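Local coordinates for magnesium and cobalt efflux protein CorC (Neisseria meningitidis serogroup B, PDB 3OI8), which probably takes part in magnesium and cobalt ion transport, and in this fragment holds a pair of CBS domains that bind adenosine, at residues Asp57-Glu60 with Arg61-Tyr65. Sequence-based numbering, arbitrary orientation.
Sequences DSIE and RITAY
Asp57 and Arg61 form a salt bridge at the N-terminal end of helix 59-69, from the residue before the N-cap to the first turn, where OD1 of Asp57 accepts from NE of Arg61 at 2.8 Å. The bond uses the syn lone pair of OD1 and lies almost in the guanidinium plane, although the carboxylate is turned 40° from that plane. A bend at chi3 (55°) in the arginine chain brings NE round to the acid. OD1 also takes the backbone N-H of Ser58 on its anti side, from out of the carboxylate plane, so two donors grip this one oxygen, while OD2 is hydrogen-bonded to a glycerol, probably from the crystallisation liquor. Ser58 is a worked example of N-capping, in which a side chain accepts from a first-turn N-H: OG sits between the backbone N and the carbonyl carbon (chi1 72°), from where it meets Arg61 N at 3.2 Å. Its carbonyl opens the regular helical series by accepting from Ile62 N at 2.9 Å. At the next residue, Ile59 O receives both Thr63 N and Thr63 OG1 (3.0 Å for the hydroxyl), which reach it from opposite faces of the carbonyl plane. Beyond the bonds, Ile62 sets CG1 3.9 Å from CB of Asp57, and Ile59 runs alongside Thr63. Within the beta-alpha-beta unit of a CBS domain, Ile62 packs on Leu53 of strand 53-54, Leu93 and Phe103, whereas Ile59 and Thr63 meet Met97 and Phe98 of the second subunit, respectively.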
loop_
_atom_site.group_PDB
_atom_site.type_symbol
_atom_site.label_atom_id
_atom_site.label_comp_id
_atom_site.label_asym_id
_atom_site.label_seq_id
_atom_site.Cartn_x
_atom_site.Cartn_y
_atom_site.Cartn_z
ATOM N N ASP A 57 -4.975 23.454 14.731
ATOM C CA ASP A 57 -6.141 23.672 13.901
ATOM C C ASP A 57 -7.384 22.964 14.488
ATOM O O ASP A 57 -7.254 22.027 15.273
ATOM C CB ASP A 57 -5.857 23.197 12.475
ATOM C CG ASP A 57 -6.410 24.151 11.435
ATOM O OD1 ASP A 57 -7.294 24.974 11.776
ATOM O OD2 ASP A 57 -5.963 24.091 10.277
ATOM N N SER A 58 -8.576 23.426 14.113
ATOM C CA SER A 58 -9.825 22.858 14.628
ATOM C C SER A 58 -10.194 21.550 13.919
ATOM O O SER A 58 -9.772 21.289 12.789
ATOM C CB SER A 58 -10.968 23.853 14.437
ATOM O OG SER A 58 -11.301 23.922 13.063
ATOM N N ILE A 59 -11.003 20.728 14.573
ATOM C CA ILE A 59 -11.413 19.485 13.941
ATOM C C ILE A 59 -12.128 19.738 12.606
ATOM O O ILE A 59 -11.924 19.005 11.644
ATOM C CB ILE A 59 -12.256 18.592 14.886
ATOM C CG1 ILE A 59 -12.452 17.207 14.255
ATOM C CG2 ILE A 59 -13.563 19.269 15.274
ATOM C CD1 ILE A 59 -12.882 16.145 15.233
ATOM N N GLU A 60 -12.944 20.788 12.545
ATOM C CA GLU A 60 -13.695 21.132 11.334
ATOM C C GLU A 60 -12.796 21.487 10.143
ATOM O O GLU A 60 -13.029 21.057 9.009
ATOM C CB GLU A 60 -14.662 22.291 11.613
ATOM C CG GLU A 60 -15.841 21.947 12.525
ATOM C CD GLU A 60 -15.516 22.068 14.009
ATOM O OE1 GLU A 60 -14.388 22.501 14.352
ATOM O OE2 GLU A 60 -16.396 21.729 14.834
ATOM N N ARG A 61 -11.767 22.286 10.400
ATOM C CA ARG A 61 -10.846 22.684 9.354
ATOM C C ARG A 61 -9.923 21.523 8.943
ATOM O O ARG A 61 -9.705 21.279 7.758
ATOM C CB ARG A 61 -10.040 23.893 9.836
ATOM C CG ARG A 61 -10.880 25.172 9.906
ATOM C CD ARG A 61 -10.138 26.298 10.616
ATOM N NE ARG A 61 -8.841 26.560 9.997
ATOM C CZ ARG A 61 -8.645 27.447 9.028
ATOM N NH1 ARG A 61 -9.663 28.165 8.566
ATOM N NH2 ARG A 61 -7.430 27.621 8.526
ATOM N N ILE A 62 -9.385 20.807 9.923
ATOM C CA ILE A 62 -8.629 19.590 9.630
ATOM C C ILE A 62 -9.439 18.628 8.746
ATOM O O ILE A 62 -8.972 18.205 7.683
ATOM C CB ILE A 62 -8.181 18.869 10.935
ATOM C CG1 ILE A 62 -7.009 19.627 11.578
ATOM C CG2 ILE A 62 -7.801 17.404 10.650
ATOM C CD1 ILE A 62 -6.728 19.231 13.012
ATOM N N THR A 63 -10.657 18.298 9.176
ATOM C CA THR A 63 -11.465 17.322 8.460
ATOM C C THR A 63 -11.749 17.757 7.015
ATOM O O THR A 63 -11.645 16.953 6.088
ATOM C CB THR A 63 -12.788 17.001 9.208
ATOM O OG1 THR A 63 -12.486 16.354 10.452
ATOM C CG2 THR A 63 -13.657 16.072 8.378
ATOM N N ALA A 64 -12.109 19.023 6.829
ATOM C CA ALA A 64 -12.388 19.538 5.491
ATOM C C ALA A 64 -11.151 19.472 4.590
ATOM O O ALA A 64 -11.252 19.160 3.412
ATOM C CB ALA A 64 -12.941 20.963 5.561
ATOM N N TYR A 65 -9.984 19.751 5.158
ATOM C CA TYR A 65 -8.743 19.728 4.400
ATOM C C TYR A 65 -8.392 18.294 4.010
ATOM O O TYR A 65 -8.014 18.026 2.863
ATOM C CB TYR A 65 -7.619 20.369 5.212
ATOM C CG TYR A 65 -6.296 20.503 4.490
ATOM C CD1 TYR A 65 -6.052 21.576 3.643
ATOM C CD2 TYR A 65 -5.279 19.559 4.672
ATOM C CE1 TYR A 65 -4.836 21.710 2.980
ATOM C CE2 TYR A 65 -4.061 19.682 4.018
ATOM C CZ TYR A 65 -3.846 20.766 3.173
ATOM O OH TYR A 65 -2.645 20.904 2.519
#